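Local coordinates for bifunctional enzyme IspD/IspF (Campylobacter jejuni, PDB 1W55), which catalyses two steps of isoprenoid precursor biosynthesis: cytidylyl transfer from CTP to methylerythritol 4-phosphate, and formation of methylerythritol 2,4-cyclodiphosphate with release of CMP, at residues W34-K39 with R99-K104; D74-S79 with T147-K152; V92-V97 with K154-A159. One frame throughout, in Å; residues are numbered along the deposited sequence.

Interaction 1: W34-K39 with R99-K104; sequences WLYATK and RVLVSK. With EDO (1,2-ethanediol), chain F.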
loop_
_atom_site.group_PDB
_atom_site.type_symbol
_atom_site.label_atom_id
_atom_site.label_comp_id
_atom_site.label_asym_id
_atom_site.label_seq_id
_atom_site.Cartn_x
_atom_site.Cartn_y
_atom_site.Cartn_z
ATOM N N TRP A 34 -8.912 -25.075 10.031
ATOM C CA TRP A 34 -9.557 -26.246 9.416
ATOM C C TRP A 34 -10.815 -25.819 8.682
ATOM O O TRP A 34 -11.129 -26.332 7.613
ATOM C CB TRP A 34 -9.883 -27.338 10.464
ATOM C CG TRP A 34 -10.966 -26.939 11.463
ATOM C CD1 TRP A 34 -10.780 -26.390 12.703
ATOM C CD2 TRP A 34 -12.389 -27.076 11.302
ATOM N NE1 TRP A 34 -11.990 -26.176 13.318
ATOM C CE2 TRP A 34 -12.995 -26.574 12.473
ATOM C CE3 TRP A 34 -13.215 -27.556 10.276
ATOM C CZ2 TRP A 34 -14.382 -26.529 12.641
ATOM C CZ3 TRP A 34 -14.593 -27.512 10.443
ATOM C CH2 TRP A 34 -15.165 -27.001 11.616
ATOM N N LEU A 35 -11.531 -24.860 9.264
ATOM C CA LEU A 35 -12.756 -24.348 8.660
ATOM C C LEU A 35 -12.418 -23.451 7.468
ATOM O O LEU A 35 -13.033 -23.566 6.410
ATOM C CB LEU A 35 -13.622 -23.629 9.703
ATOM C CG LEU A 35 -14.964 -23.029 9.261
ATOM C CD1 LEU A 35 -15.914 -24.094 8.628
ATOM C CD2 LEU A 35 -15.627 -22.322 10.453
ATOM N N TYR A 36 -11.415 -22.591 7.623
ATOM C CA TYR A 36 -10.940 -21.787 6.499
ATOM C C TYR A 36 -10.558 -22.652 5.277
ATOM O O TYR A 36 -10.980 -22.367 4.158
ATOM C CB TYR A 36 -9.762 -20.903 6.926
ATOM C CG TYR A 36 -9.348 -19.898 5.879
ATOM C CD1 TYR A 36 -9.774 -18.571 5.951
ATOM C CD2 TYR A 36 -8.522 -20.273 4.809
ATOM C CE1 TYR A 36 -9.387 -17.633 4.978
ATOM C CE2 TYR A 36 -8.129 -19.354 3.838
ATOM C CZ TYR A 36 -8.568 -18.039 3.924
ATOM O OH TYR A 36 -8.184 -17.138 2.957
ATOM N N ALA A 37 -9.755 -23.693 5.492
ATOM C CA ALA A 37 -9.337 -24.586 4.394
ATOM C C ALA A 37 -10.513 -25.316 3.739
ATOM O O ALA A 37 -10.574 -25.426 2.509
ATOM C CB ALA A 37 -8.289 -25.595 4.884
ATOM N N THR A 38 -11.445 -25.800 4.560
ATOM C CA THR A 38 -12.633 -26.504 4.070
ATOM C C THR A 38 -13.536 -25.572 3.256
ATOM O O THR A 38 -13.990 -25.937 2.165
ATOM C CB THR A 38 -13.417 -27.159 5.233
ATOM O OG1 THR A 38 -12.540 -27.991 6.004
ATOM C CG2 THR A 38 -14.416 -28.138 4.698
ATOM N N LYS A 39 -13.763 -24.367 3.777
ATOM C CA LYS A 39 -14.556 -23.347 3.085
ATOM C C LYS A 39 -13.955 -23.033 1.722
ATOM O O LYS A 39 -14.678 -22.960 0.735
ATOM C CB LYS A 39 -14.659 -22.056 3.916
ATOM C CG LYS A 39 -15.728 -22.098 4.998
ATOM C CD LYS A 39 -15.898 -20.729 5.645
ATOM C CE LYS A 39 -17.144 -20.661 6.500
ATOM N NZ LYS A 39 -17.096 -19.472 7.399
ATOM N N ARG A 99 -2.974 -27.790 4.100
ATOM C CA ARG A 99 -2.761 -27.126 2.808
ATOM C C ARG A 99 -3.879 -26.103 2.593
ATOM O O ARG A 99 -4.921 -26.395 1.988
ATOM C CB ARG A 99 -2.727 -28.148 1.667
ATOM C CG ARG A 99 -1.554 -29.092 1.761
ATOM C CD ARG A 99 -1.534 -30.144 0.672
ATOM N NE ARG A 99 -0.587 -31.224 0.930
ATOM C CZ ARG A 99 0.724 -31.164 0.684
ATOM N NH1 ARG A 99 1.266 -30.073 0.157
ATOM N NH2 ARG A 99 1.495 -32.211 0.950
ATOM N N VAL A 100 -3.652 -24.900 3.103
ATOM C CA VAL A 100 -4.742 -23.955 3.336
ATOM C C VAL A 100 -5.143 -23.128 2.123
ATOM O O VAL A 100 -6.330 -22.928 1.891
ATOM C CB VAL A 100 -4.444 -23.030 4.545
ATOM C CG1 VAL A 100 -5.669 -22.246 4.911
ATOM C CG2 VAL A 100 -4.014 -23.849 5.729
ATOM N N LEU A 101 -4.163 -22.676 1.350
ATOM C CA LEU A 101 -4.400 -21.696 0.290
ATOM C C LEU A 101 -4.459 -22.275 -1.128
ATOM O O LEU A 101 -4.100 -21.590 -2.096
ATOM C CB LEU A 101 -3.325 -20.608 0.338
ATOM C CG LEU A 101 -3.222 -19.708 1.579
ATOM C CD1 LEU A 101 -2.042 -18.747 1.427
ATOM C CD2 LEU A 101 -4.513 -18.945 1.841
ATOM N N VAL A 102 -4.913 -23.518 -1.249
ATOM C CA VAL A 102 -5.066 -24.166 -2.551
ATOM C C VAL A 102 -5.910 -23.284 -3.466
ATOM O O VAL A 102 -7.016 -22.884 -3.099
ATOM C CB VAL A 102 -5.724 -25.566 -2.423
ATOM C CG1 VAL A 102 -6.038 -26.123 -3.796
ATOM C CG2 VAL A 102 -4.811 -26.530 -1.651
ATOM N N SER A 103 -5.372 -22.978 -4.646
ATOM C CA SER A 103 -6.013 -22.069 -5.603
ATOM C C SER A 103 -7.066 -22.752 -6.470
ATOM O O SER A 103 -7.010 -23.966 -6.701
ATOM C CB SER A 103 -4.956 -21.433 -6.510
ATOM O OG SER A 103 -4.657 -22.297 -7.595
ATOM N N LYS A 104 -8.011 -21.955 -6.961
ATOM C CA LYS A 104 -9.034 -22.416 -7.905
ATOM C C LYS A 104 -8.396 -22.941 -9.192
ATOM O O LYS A 104 -8.904 -23.871 -9.840
ATOM C CB LYS A 104 -9.996 -21.264 -8.221
ATOM C CG LYS A 104 -11.038 -21.555 -9.293
ATOM C CD LYS A 104 -11.931 -22.722 -8.925
ATOM C CE LYS A 104 -13.032 -22.889 -9.953
ATOM N NZ LYS A 104 -14.324 -23.123 -9.259
HETATM C C1 EDO F . 0.273 -35.884 1.399
HETATM O O1 EDO F . 0.557 -34.846 2.325
HETATM C C2 EDO F . 0.913 -35.564 0.065
HETATM O O2 EDO F . 2.266 -35.229 0.275
HETATM O O HOH W 1 -7.946 -25.299 1.013
#

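Interaction 2: D74-S79 with T147-K152; sequences DTRAES and TPQISK. With C (cytidine-5'-monophosphate), chain D.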
loop_
_atom_site.group_PDB
_atom_site.type_symbol
_atom_site.label_atom_id
_atom_site.label_comp_id
_atom_site.label_asym_id
_atom_site.label_seq_id
_atom_site.Cartn_x
_atom_site.Cartn_y
_atom_site.Cartn_z
ATOM N N ASP A 74 -5.725 -43.776 13.654
ATOM C CA ASP A 74 -4.333 -43.653 14.115
ATOM C C ASP A 74 -3.384 -43.069 13.063
ATOM O O ASP A 74 -2.307 -42.565 13.386
ATOM C CB ASP A 74 -3.797 -45.021 14.563
ATOM C CG ASP A 74 -4.542 -45.593 15.776
ATOM O OD1 ASP A 74 -5.377 -44.886 16.380
ATOM O OD2 ASP A 74 -4.346 -46.758 16.193
ATOM N N THR A 75 -3.762 -43.174 11.796
ATOM C CA THR A 75 -2.955 -42.612 10.723
ATOM C C THR A 75 -3.848 -41.864 9.745
ATOM O O THR A 75 -5.070 -42.049 9.732
ATOM C CB THR A 75 -2.194 -43.728 9.970
ATOM O OG1 THR A 75 -3.141 -44.658 9.428
ATOM C CG2 THR A 75 -1.346 -44.580 10.919
ATOM N N ARG A 76 -3.220 -41.033 8.918
ATOM C CA ARG A 76 -3.879 -40.408 7.780
ATOM C C ARG A 76 -4.742 -41.412 7.008
ATOM O O ARG A 76 -5.941 -41.175 6.785
ATOM C CB ARG A 76 -2.821 -39.785 6.862
ATOM C CG ARG A 76 -3.373 -38.862 5.777
ATOM C CD ARG A 76 -2.296 -38.349 4.823
ATOM N NE ARG A 76 -2.805 -37.409 3.824
ATOM C CZ ARG A 76 -3.472 -37.747 2.714
ATOM N NH1 ARG A 76 -3.752 -39.022 2.435
ATOM N NH2 ARG A 76 -3.872 -36.794 1.877
ATOM N N ALA A 77 -4.139 -42.536 6.620
ATOM C CA ALA A 77 -4.830 -43.543 5.805
ATOM C C ALA A 77 -6.015 -44.173 6.530
ATOM O O ALA A 77 -7.043 -44.465 5.903
ATOM C CB ALA A 77 -3.857 -44.618 5.314
ATOM N N GLU A 78 -5.891 -44.373 7.845
ATOM C CA GLU A 78 -7.040 -44.844 8.620
ATOM C C GLU A 78 -8.167 -43.822 8.734
ATOM O O GLU A 78 -9.335 -44.185 8.581
ATOM C CB GLU A 78 -6.669 -45.377 10.004
ATOM C CG GLU A 78 -7.761 -46.316 10.513
ATOM C CD GLU A 78 -7.580 -46.808 11.937
ATOM O OE1 GLU A 78 -6.690 -46.323 12.667
ATOM O OE2 GLU A 78 -8.355 -47.707 12.327
ATOM N N SER A 79 -7.840 -42.560 9.002
ATOM C CA SER A 79 -8.875 -41.521 8.989
ATOM C C SER A 79 -9.573 -41.491 7.638
ATOM O O SER A 79 -10.800 -41.436 7.563
ATOM C CB SER A 79 -8.289 -40.147 9.311
ATOM O OG SER A 79 -7.634 -40.162 10.569
ATOM N N THR A 147 -1.518 -32.111 -2.457
ATOM C CA THR A 147 -2.930 -32.423 -2.298
ATOM C C THR A 147 -3.585 -31.077 -2.741
ATOM O O THR A 147 -2.882 -30.057 -2.697
ATOM C CB THR A 147 -3.076 -32.766 -0.781
ATOM O OG1 THR A 147 -3.283 -34.175 -0.581
ATOM C CG2 THR A 147 -4.189 -32.097 -0.118
ATOM N N PRO A 148 -4.851 -31.004 -3.194
ATOM C CA PRO A 148 -5.828 -32.102 -3.284
ATOM C C PRO A 148 -5.504 -33.192 -4.303
ATOM O O PRO A 148 -4.767 -32.967 -5.264
ATOM C CB PRO A 148 -7.129 -31.401 -3.720
ATOM C CG PRO A 148 -6.889 -29.915 -3.576
ATOM C CD PRO A 148 -5.410 -29.729 -3.679
ATOM N N GLN A 149 -6.052 -34.380 -4.066
ATOM C CA GLN A 149 -5.864 -35.509 -4.962
ATOM C C GLN A 149 -7.256 -36.050 -5.269
ATOM O O GLN A 149 -8.090 -36.156 -4.373
ATOM C CB GLN A 149 -4.988 -36.580 -4.302
ATOM C CG GLN A 149 -3.567 -36.120 -3.952
ATOM C CD GLN A 149 -2.682 -37.213 -3.347
ATOM O OE1 GLN A 149 -3.075 -37.888 -2.393
ATOM N NE2 GLN A 149 -1.472 -37.362 -3.882
ATOM N N ILE A 150 -7.523 -36.352 -6.535
ATOM C CA ILE A 150 -8.809 -36.927 -6.916
ATOM C C ILE A 150 -8.616 -38.388 -7.298
ATOM O O ILE A 150 -7.720 -38.722 -8.088
ATOM C CB ILE A 150 -9.456 -36.161 -8.102
ATOM C CG1 ILE A 150 -9.575 -34.675 -7.804
ATOM C CG2 ILE A 150 -10.842 -36.717 -8.407
ATOM C CD1 ILE A 150 -9.857 -33.835 -9.051
ATOM N N SER A 151 -9.476 -39.245 -6.758
ATOM C CA SER A 151 -9.396 -40.672 -7.014
ATOM C C SER A 151 -10.776 -41.210 -7.323
ATOM O O SER A 151 -11.790 -40.619 -6.927
ATOM C CB SER A 151 -8.832 -41.410 -5.793
ATOM O OG SER A 151 -7.538 -40.953 -5.470
ATOM N N LYS A 152 -10.809 -42.336 -8.028
ATOM C CA LYS A 152 -12.035 -43.115 -8.144
ATOM C C LYS A 152 -12.248 -43.729 -6.773
ATOM O O LYS A 152 -11.360 -44.400 -6.226
ATOM C CB LYS A 152 -11.924 -44.202 -9.220
ATOM C CG LYS A 152 -11.607 -43.676 -10.628
ATOM C CD LYS A 152 -12.680 -44.085 -11.645
ATOM C CE LYS A 152 -12.233 -43.835 -13.097
ATOM N NZ LYS A 152 -10.836 -44.335 -13.371
HETATM O OP3 C D . 1.350 -34.649 7.070
HETATM P P C D . 0.617 -35.737 7.816
HETATM O OP1 C D . 0.913 -35.730 9.295
HETATM O OP2 C D . 0.648 -37.092 7.148
HETATM O "O5'" C D . -0.925 -35.267 7.800
HETATM C "C5'" C D . -1.641 -35.072 6.590
HETATM C "C4'" C D . -3.104 -34.750 6.895
HETATM O "O4'" C D . -3.798 -35.895 7.404
HETATM C "C3'" C D . -3.259 -33.651 7.928
HETATM O "O3'" C D . -4.227 -32.747 7.428
HETATM C "C2'" C D . -3.777 -34.342 9.171
HETATM O "O2'" C D . -4.642 -33.520 9.946
HETATM C "C1'" C D . -4.503 -35.548 8.596
HETATM N N1 C D . -4.472 -36.669 9.534
HETATM C C2 C D . -5.685 -37.292 9.871
HETATM O O2 C D . -6.768 -36.890 9.367
HETATM N N3 C D . -5.660 -38.325 10.737
HETATM C C4 C D . -4.494 -38.754 11.294
HETATM N N4 C D . -4.500 -39.791 12.172
HETATM C C5 C D . -3.288 -38.143 10.971
HETATM C C6 C D . -3.305 -37.084 10.071
HETATM O O HOH W 2 -4.901 -37.013 -0.617
#

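Interaction 3: V92-V97 with K154-A159; sequences VMVSDV and KLLKKA. With C (cytidine-5'-monophosphate), chain D; EDO (1,2-ethanediol), chain F.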
loop_
_atom_site.group_PDB
_atom_site.type_symbol
_atom_site.label_atom_id
_atom_site.label_comp_id
_atom_site.label_asym_id
_atom_site.label_seq_id
_atom_site.Cartn_x
_atom_site.Cartn_y
_atom_site.Cartn_z
ATOM N N VAL A 92 -13.796 -38.907 -5.549
ATOM C CA VAL A 92 -13.585 -38.238 -4.276
ATOM C C VAL A 92 -12.330 -37.376 -4.328
ATOM O O VAL A 92 -11.253 -37.832 -4.727
ATOM C CB VAL A 92 -13.559 -39.237 -3.078
ATOM C CG1 VAL A 92 -12.397 -40.217 -3.190
ATOM C CG2 VAL A 92 -13.529 -38.488 -1.740
ATOM N N MET A 93 -12.489 -36.112 -3.950
ATOM C CA MET A 93 -11.340 -35.248 -3.708
ATOM C C MET A 93 -10.931 -35.362 -2.240
ATOM O O MET A 93 -11.771 -35.294 -1.334
ATOM C CB MET A 93 -11.660 -33.797 -4.066
ATOM C CG MET A 93 -10.480 -32.858 -3.889
ATOM S SD MET A 93 -10.771 -31.262 -4.646
ATOM C CE MET A 93 -10.149 -31.616 -6.277
ATOM N N VAL A 94 -9.635 -35.537 -2.019
ATOM C CA VAL A 94 -9.090 -35.670 -0.677
ATOM C C VAL A 94 -8.005 -34.623 -0.480
ATOM O O VAL A 94 -7.183 -34.410 -1.362
ATOM C CB VAL A 94 -8.501 -37.075 -0.435
ATOM C CG1 VAL A 94 -7.991 -37.207 1.008
ATOM C CG2 VAL A 94 -9.534 -38.163 -0.735
ATOM N N SER A 95 -8.001 -33.975 0.678
ATOM C CA SER A 95 -7.039 -32.911 0.941
ATOM C C SER A 95 -6.661 -32.783 2.412
ATOM O O SER A 95 -7.503 -32.948 3.294
ATOM C CB SER A 95 -7.578 -31.573 0.416
ATOM O OG SER A 95 -6.532 -30.649 0.165
ATOM N N ASP A 96 -5.382 -32.507 2.665
ATOM C CA ASP A 96 -4.907 -32.108 3.992
ATOM C C ASP A 96 -5.467 -30.723 4.343
ATOM O O ASP A 96 -5.355 -29.811 3.532
ATOM C CB ASP A 96 -3.377 -32.022 3.989
ATOM C CG ASP A 96 -2.696 -33.275 3.412
ATOM O OD1 ASP A 96 -3.221 -34.401 3.552
ATOM O OD2 ASP A 96 -1.604 -33.221 2.816
ATOM N N VAL A 97 -6.049 -30.534 5.532
ATOM C CA VAL A 97 -6.476 -29.171 5.922
ATOM C C VAL A 97 -5.298 -28.234 6.045
ATOM O O VAL A 97 -5.453 -27.028 5.888
ATOM C CB VAL A 97 -7.267 -29.054 7.273
ATOM C CG1 VAL A 97 -8.715 -29.371 7.098
ATOM C CG2 VAL A 97 -6.627 -29.842 8.404
ATOM N N LYS A 154 -14.116 -46.169 -5.526
ATOM C CA LYS A 154 -14.078 -47.621 -5.357
ATOM C C LYS A 154 -12.639 -48.131 -5.279
ATOM O O LYS A 154 -12.335 -48.993 -4.458
ATOM C CB LYS A 154 -14.870 -48.330 -6.467
ATOM C CG LYS A 154 -16.372 -47.982 -6.473
ATOM C CD LYS A 154 -17.130 -48.726 -7.578
ATOM C CE LYS A 154 -17.454 -47.809 -8.761
ATOM N NZ LYS A 154 -18.916 -47.520 -8.882
ATOM N N LEU A 155 -11.761 -47.574 -6.111
ATOM C CA LEU A 155 -10.353 -47.977 -6.135
ATOM C C LEU A 155 -9.584 -47.571 -4.880
ATOM O O LEU A 155 -8.732 -48.331 -4.402
ATOM C CB LEU A 155 -9.641 -47.428 -7.377
ATOM C CG LEU A 155 -9.990 -48.127 -8.702
ATOM C CD1 LEU A 155 -9.199 -47.525 -9.839
ATOM C CD2 LEU A 155 -9.776 -49.653 -8.649
ATOM N N LEU A 156 -9.875 -46.373 -4.363
ATOM C CA LEU A 156 -9.202 -45.863 -3.174
ATOM C C LEU A 156 -9.637 -46.665 -1.953
ATOM O O LEU A 156 -8.816 -46.988 -1.097
ATOM C CB LEU A 156 -9.456 -44.356 -2.989
ATOM C CG LEU A 156 -8.690 -43.628 -1.875
ATOM C CD1 LEU A 156 -7.187 -43.805 -2.030
ATOM C CD2 LEU A 156 -9.061 -42.124 -1.792
ATOM N N LYS A 157 -10.924 -47.000 -1.893
ATOM C CA LYS A 157 -11.436 -47.928 -0.881
ATOM C C LYS A 157 -10.667 -49.250 -0.906
ATOM O O LYS A 157 -10.152 -49.695 0.129
ATOM C CB LYS A 157 -12.932 -48.181 -1.070
ATOM C CG LYS A 157 -13.804 -47.000 -0.673
ATOM C CD LYS A 157 -15.249 -47.407 -0.492
ATOM C CE LYS A 157 -16.168 -46.206 -0.629
ATOM N NZ LYS A 157 -17.585 -46.512 -0.264
ATOM N N LYS A 158 -10.563 -49.852 -2.090
ATOM C CA LYS A 158 -9.836 -51.115 -2.253
ATOM C C LYS A 158 -8.365 -50.949 -1.895
ATOM O O LYS A 158 -7.783 -51.808 -1.235
ATOM C CB LYS A 158 -9.964 -51.650 -3.686
ATOM C CG LYS A 158 -10.585 -53.042 -3.782
ATOM C CD LYS A 158 -10.882 -53.421 -5.233
ATOM C CE LYS A 158 -12.387 -53.563 -5.479
ATOM N NZ LYS A 158 -12.838 -52.795 -6.680
ATOM N N ALA A 159 -7.777 -49.834 -2.329
ATOM C CA ALA A 159 -6.377 -49.523 -2.042
ATOM C C ALA A 159 -6.039 -49.533 -0.545
ATOM O O ALA A 159 -4.899 -49.802 -0.188
ATOM C CB ALA A 159 -5.991 -48.180 -2.663
HETATM O OP3 C D . 1.350 -34.649 7.070
HETATM P P C D . 0.617 -35.737 7.816
HETATM O OP1 C D . 0.913 -35.730 9.295
HETATM O OP2 C D . 0.648 -37.092 7.148
HETATM O "O5'" C D . -0.925 -35.267 7.800
HETATM C "C5'" C D . -1.641 -35.072 6.590
HETATM C "C4'" C D . -3.104 -34.750 6.895
HETATM O "O4'" C D . -3.798 -35.895 7.404
HETATM C "C3'" C D . -3.259 -33.651 7.928
HETATM O "O3'" C D . -4.227 -32.747 7.428
HETATM C "C2'" C D . -3.777 -34.342 9.171
HETATM O "O2'" C D . -4.642 -33.520 9.946
HETATM C "C1'" C D . -4.503 -35.548 8.596
HETATM N N1 C D . -4.472 -36.669 9.534
HETATM C C2 C D . -5.685 -37.292 9.871
HETATM O O2 C D . -6.768 -36.890 9.367
HETATM N N3 C D . -5.660 -38.325 10.737
HETATM C C4 C D . -4.494 -38.754 11.294
HETATM N N4 C D . -4.500 -39.791 12.172
HETATM C C5 C D . -3.288 -38.143 10.971
HETATM C C6 C D . -3.305 -37.084 10.071
HETATM C C1 EDO F . 0.273 -35.884 1.399
HETATM O O1 EDO F . 0.557 -34.846 2.325
HETATM C C2 EDO F . 0.913 -35.564 0.065
HETATM O O2 EDO F . 2.266 -35.229 0.275
#

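Interaction 1: W34-K39 with R99-K104
The side chains of Tyr36 and Val100 cross at about a right angle, with Val100 CG1 lying 3.5 Å from Tyr36 CD2. Tyr36 has CG anti to its own nitrogen (chi1 -172°), which carries the ring from helix 33-42 over to the loop between strand 91-96 and helix 104-111. Next to CD2 on the ring, Tyr36 CE2 is 4.2 Å from Leu101 CD2. Both methyls approach the ring obliquely. Ala37 packs closer to the backbone: its CB is 4.2 Å from Val100 CA, and Leu28 of strand 27-28 touches both Tyr36 and Val100. Beside these apolar contacts, water 1 lies between Ala37 O and Val100 O, 3.0 Å from each, with more acceptors in reach than it has protons. Arg99 turns away from the helix, and its NH2 donates to O1 of an ethanediol (3.1 Å, N-H...O angle 170°), which sits in the plane at the guanidinium edge. The same NH2 forms a salt bridge with Asp128 of the second subunit. The direct contact is therefore apolar, the polar link between the backbones is at most water-mediated, and Arg99 has its charged end partly in the subunit interface, with Asp96 of its own chain as a second partner.

Interaction 2: D74-S79 with T147-K152
Arg76 NH2 passes 3.6 Å from Thr147 OG1, the two side chains sliding past each other in opposite directions, and this is the closest approach of segments 74-79 and 147-152. Water 2 sits between Arg76, Thr147 and Gln149. It accepts from Arg76 NH2 at 2.7 Å, in the guanidinium plane, and donates to Gln149 OE1 at 2.7 Å; Thr147 OG1 is a longer partner at 3.3 Å. Little surface is buried on this hydrated side, although all three residues are buried in the protein. The arginine is held in place by salt bridges to Asp96 and Asp169, while Gln149 NE2 bonds to Asp168.

The tight side faces the nucleotide. Ser79 OG donates to N3 of the cytosine at 2.7 Å, and Arg76, extended from CG to NE with CG anti to its nitrogen (chi1 -169°), lays CG 3.4 Å from the ribose O4' atom. Thr75 caps the helix, its OG1 accepting from Glu78 N at 3.2 Å. A loop and helix start reading the base, with an arginine running beside the sugar toward the sheet, form part of the CMP pocket of this IspD cytidylyltransferase domain, a member of the GT-A clan.

Interaction 3: V92-V97 with K154-A159
Asp96 OD2, at the end of strand 91-96, is gripped by two groups: O1 of an ethanediol donates to it at 2.7 Å, and Arg99 NE forms a salt bridge with it. The strand belongs to the mixed sheet of the IspD domain, an alpha/beta fold of the GT-A clan, and its C-terminal end opens onto the bound CMP. Here the carboxylate lies beside the ribose rather than bonding to it, with Asp96 OD1 3.4 Å from the C4' atom, and Asp96 CB is 3.6 Å from the ribose O3' atom. Asp96 OD1 forms a salt bridge with Arg76. The ethanediol, probably from the crystallisation liquor, is also bonded by Lys191 and by Thr129 of the second subunit.

Farther back along the strand the contact changes character. Val92 and Val94, one strand repeat apart, both point toward helix 153-159, where Leu156 reaches toward them, its CG anti to the backbone N (chi1 -173°) and the branch thereby carried out to the strand. Leu84 of helix 76-84 touches Val92 and Leu156, Leu80 of the same helix touches Val94, and Ile173 of helix 169-174 touches Leu156, making a buried apolar layer between sheet and helices. Next along helix 153-159, Lys157 NZ hydrogen-bonds to Ile87 O. Leu156 crosses Val92 at about a right angle but meets Val94 tip to tip, and one methyl serves both: Leu156 CD2 lies 4.1 Å from Val92 CG1 and the same distance from Val94 CG2.

All three contacts lie in the IspD domain, and their six segments alternate along the chain: 34-39, 74-79, 92-97, 99-104, 147-152, 154-159. Interactions 2 and 3 have centres about 5 Å apart, since strands 91-96 and 149-152 are antiparallel neighbours in one mixed sheet, joined by backbone bonds such as Val94 N to Gln149 O at 2.9 Å. Interaction 1 sits about 16 Å from interaction 2 and 18 Å from interaction 3, centre to centre, yet it abuts both: Val102 packs on Pro148, and Ala37 on Val97. Interactions 2 and 3 hold CMP-pocket residues, while interaction 1 lies beside the pocket; its segment 99-104 follows strand 91-96, and Arg99 pairs with Asp128 of the second subunit.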